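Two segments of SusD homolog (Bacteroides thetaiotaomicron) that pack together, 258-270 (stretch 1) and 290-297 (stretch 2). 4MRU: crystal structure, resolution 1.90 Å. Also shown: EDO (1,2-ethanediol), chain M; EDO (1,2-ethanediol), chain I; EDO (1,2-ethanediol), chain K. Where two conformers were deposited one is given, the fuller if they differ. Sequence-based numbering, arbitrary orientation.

Stretch 1 (258-270) YRVGADIICYMNG
Stretch 2 (290-297) GYYGMRIG

Residues 258-260 form a strand that passes through Gly 261, the N-cap, into a helix spanning 262-270; stretch 2, which forms no regular helix or strand, is extended over 291-296 and packs along this junction, burying 482 Å² in total. From Tyr 291 to Met 294 the chain runs opposite to the helix, toward its N terminus. Gly 261 and Met 294 form a single beta bridge (CA-CA 4.7 Å), and Ala 262 lies nearest Gly 293 (CA-CA 4.0 Å). Met 294, a selenomethionine, covers the most surface. Its backbone N donates to Val 260 O (2.8 Å, 169°), while its O accepts a weak bond from Ala 262 N (2.8 Å, 129°), a helix N-terminal amide. Its side chain (chi1 t, chi2 t, chi3 m) brings CE to 3.6 Å from Arg 259 CB.

Tyr 291 (phi/psi -106/126, chi1 m) directs CB toward the helix, 4.0 Å from Ile 265 CD1 (Ile 265 chi1 m, chi2 m), although its ring leads away. One turn further along, Asn 269 (chi1 m, chi2 -7°) donates from ND2 to Tyr 291 O at 3.2 Å.

Ala 262 puts its small CB 4.0 Å from Arg 295 CA. Gly 293 (-120/151) permits close approach: its CA lies 3.8 Å from Ile 265 CG1, and a CB there would clash with Gly 261 O and Ala 262 CA. Likewise, a CB on Gly 261 would strike Ile 296 CD1 (Ile 296 chi1 m, chi2 t). A water donates to Asp 263 OD1 (water O to OD1 2.9 Å) and accepts from Ile 296 N (N to water O 2.8 Å).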

# COMPACT_ATOMS: atom_id res chain seq x y z
N TYR A 258 18.36 1.26 0.78
CA TYR A 258 17.31 2.21 0.39
C TYR A 258 17.42 3.51 1.16
O TYR A 258 17.75 3.52 2.37
CB TYR A 258 15.89 1.62 0.60
CG TYR A 258 15.80 0.27 -0.05
CD1 TYR A 258 15.58 0.15 -1.40
CD2 TYR A 258 16.15 -0.89 0.67
CE1 TYR A 258 15.61 -1.10 -2.03
CE2 TYR A 258 16.19 -2.14 0.04
CZ TYR A 258 15.93 -2.21 -1.30
OH TYR A 258 16.03 -3.42 -1.92
N ARG A 259 17.08 4.61 0.49
CA ARG A 259 16.91 5.87 1.16
C ARG A 259 15.61 6.50 0.67
O ARG A 259 14.98 6.04 -0.28
CB ARG A 259 18.11 6.81 0.95
CG ARG A 259 19.43 6.38 1.58
CD ARG A 259 19.28 6.52 3.07
NE ARG A 259 20.39 6.09 3.93
CZ ARG A 259 20.41 4.97 4.66
NH1 ARG A 259 19.47 4.04 4.55
NH2 ARG A 259 21.39 4.79 5.52
N VAL A 260 15.22 7.56 1.34
CA VAL A 260 13.98 8.21 1.06
C VAL A 260 14.00 8.90 -0.30
O VAL A 260 14.99 9.51 -0.70
CB VAL A 260 13.64 9.22 2.19
CG1 VAL A 260 12.32 9.91 1.91
CG2 VAL A 260 13.56 8.50 3.51
N GLY A 261 12.86 8.81 -0.98
CA GLY A 261 12.68 9.36 -2.29
C GLY A 261 12.39 10.86 -2.33
O GLY A 261 11.94 11.46 -1.33
N ALA A 262 12.65 11.45 -3.50
CA ALA A 262 12.52 12.88 -3.67
C ALA A 262 11.08 13.34 -3.48
O ALA A 262 10.83 14.43 -2.96
CB ALA A 262 12.98 13.27 -5.05
N ASP A 263 10.13 12.52 -3.93
CA ASP A 263 8.74 12.98 -4.00
C ASP A 263 8.20 13.29 -2.63
O ASP A 263 7.71 14.40 -2.38
CB ASP A 263 7.85 11.94 -4.68
CG ASP A 263 8.36 11.56 -6.05
OD1 ASP A 263 9.25 10.67 -6.15
OD2 ASP A 263 7.86 12.17 -7.00
N ILE A 264 8.29 12.34 -1.72
CA ILE A 264 7.72 12.56 -0.39
C ILE A 264 8.42 13.72 0.35
O ILE A 264 7.78 14.50 1.05
CB ILE A 264 7.69 11.28 0.45
CG1 ILE A 264 6.84 11.55 1.72
CG2 ILE A 264 9.11 10.81 0.80
CD1 ILE A 264 6.33 10.31 2.38
N ILE A 265 9.72 13.89 0.11
CA ILE A 265 10.43 15.04 0.66
C ILE A 265 10.00 16.40 0.04
O ILE A 265 9.89 17.40 0.76
CB ILE A 265 11.95 14.86 0.52
CG1 ILE A 265 12.40 13.63 1.28
CG2 ILE A 265 12.69 16.08 1.03
CD1 ILE A 265 12.32 13.76 2.78
N CYS A 266 9.75 16.44 -1.27
CA CYS A 266 9.27 17.66 -1.91
C CYS A 266 7.97 18.15 -1.31
O CYS A 266 7.81 19.33 -1.01
CB CYS A 266 9.04 17.45 -3.42
SG CYS A 266 10.56 17.38 -4.36
N TYR A 267 7.01 17.23 -1.15
CA TYR A 267 5.77 17.60 -0.55
C TYR A 267 5.95 18.02 0.93
O TYR A 267 5.50 19.06 1.32
CB TYR A 267 4.76 16.47 -0.60
CG TYR A 267 4.11 16.25 -1.94
CD1 TYR A 267 4.75 15.54 -2.96
CD2 TYR A 267 2.82 16.75 -2.19
CE1 TYR A 267 4.14 15.32 -4.16
CE2 TYR A 267 2.22 16.55 -3.41
CZ TYR A 267 2.86 15.85 -4.39
OH TYR A 267 2.20 15.65 -5.57
N MSE A 268 6.62 17.18 1.73
CA MSE A 268 6.65 17.39 3.20
C MSE A 268 7.58 18.55 3.57
O MSE A 268 7.30 19.26 4.55
CB MSE A 268 7.03 16.12 3.93
CG MSE A 268 5.86 15.15 3.96
SE MSE A 268 6.34 13.45 4.82
CE MSE A 268 5.88 13.98 6.72
N ASN A 269 8.67 18.78 2.83
CA ASN A 269 9.45 20.03 3.03
C ASN A 269 8.67 21.27 2.57
O ASN A 269 8.72 22.30 3.22
CB ASN A 269 10.80 20.01 2.32
CG ASN A 269 11.84 19.20 3.06
OD1 ASN A 269 11.65 18.72 4.19
ND2 ASN A 269 12.97 19.06 2.43
N GLY A 270 7.98 21.18 1.43
CA GLY A 270 7.15 22.30 0.95
C GLY A 270 6.10 22.70 1.99
O GLY A 270 5.85 23.86 2.23
N GLY A 290 19.24 18.77 7.24
CA GLY A 290 17.81 18.67 7.04
C GLY A 290 17.38 17.37 6.41
O GLY A 290 18.07 16.36 6.54
N TYR A 291 16.25 17.42 5.69
CA TYR A 291 15.66 16.26 5.08
C TYR A 291 15.90 16.31 3.57
O TYR A 291 15.60 17.32 2.94
CB TYR A 291 14.19 16.23 5.38
CG TYR A 291 13.93 16.25 6.88
CD1 TYR A 291 14.12 15.11 7.63
CD2 TYR A 291 13.48 17.39 7.51
CE1 TYR A 291 13.91 15.11 9.00
CE2 TYR A 291 13.26 17.42 8.91
CZ TYR A 291 13.47 16.28 9.64
OH TYR A 291 13.23 16.25 10.98
N TYR A 292 16.48 15.25 3.03
CA TYR A 292 16.87 15.18 1.62
C TYR A 292 16.42 13.86 1.02
O TYR A 292 16.51 12.80 1.66
CB TYR A 292 18.37 15.31 1.49
CG TYR A 292 18.95 16.62 1.95
CD1 TYR A 292 19.34 16.79 3.27
CD2 TYR A 292 19.11 17.70 1.07
CE1 TYR A 292 19.86 17.98 3.71
CE2 TYR A 292 19.68 18.91 1.51
CZ TYR A 292 20.06 19.03 2.82
OH TYR A 292 20.57 20.21 3.35
N GLY A 293 15.93 13.93 -0.21
CA GLY A 293 15.42 12.78 -0.92
C GLY A 293 16.18 12.53 -2.18
O GLY A 293 16.75 13.46 -2.75
N MSE A 294 16.21 11.25 -2.58
CA MSE A 294 16.90 10.80 -3.77
C MSE A 294 15.91 10.69 -4.92
O MSE A 294 14.81 10.18 -4.76
CB MSE A 294 17.55 9.44 -3.46
CG MSE A 294 18.39 8.84 -4.59
SE MSE A 294 18.39 6.85 -4.49
CE MSE A 294 18.74 6.65 -2.59
N ARG A 295 16.32 11.13 -6.09
CA ARG A 295 15.47 10.99 -7.28
C ARG A 295 15.24 9.51 -7.55
O ARG A 295 16.17 8.74 -7.60
CB ARG A 295 16.09 11.66 -8.49
CG ARG A 295 15.19 11.73 -9.74
CD ARG A 295 14.09 12.78 -9.60
NE ARG A 295 13.31 12.77 -10.79
CZ ARG A 295 13.58 13.50 -11.87
NH1 ARG A 295 14.62 14.37 -11.89
NH2 ARG A 295 12.82 13.36 -12.93
N ILE A 296 13.99 9.13 -7.75
CA ILE A 296 13.67 7.73 -8.08
C ILE A 296 13.70 7.49 -9.58
O ILE A 296 13.11 8.24 -10.33
CB ILE A 296 12.29 7.34 -7.51
CG1 ILE A 296 12.36 7.41 -5.99
CG2 ILE A 296 11.87 5.94 -7.98
CD1 ILE A 296 11.01 7.36 -5.33
N GLY A 297 14.39 6.42 -9.98
CA GLY A 297 14.55 6.07 -11.40
C GLY A 297 15.74 6.69 -12.12
O GLY A 297 15.59 7.39 -13.13
C1 EDO M . 14.88 21.24 4.77
O1 EDO M . 15.25 20.04 5.45
C2 EDO M . 16.15 21.83 4.20
O2 EDO M . 16.70 20.77 3.43
C1 EDO I . 12.55 19.84 -1.23
O1 EDO I . 13.26 20.54 -0.19
C2 EDO I . 13.48 18.93 -2.03
O2 EDO I . 14.60 19.61 -2.68
C1 EDO K . 16.83 14.53 -15.87
O1 EDO K . 15.59 14.90 -16.56
C2 EDO K . 17.19 15.34 -14.60
O2 EDO K . 16.08 16.03 -13.96
O HOH W 1 11.76 10.85 -7.49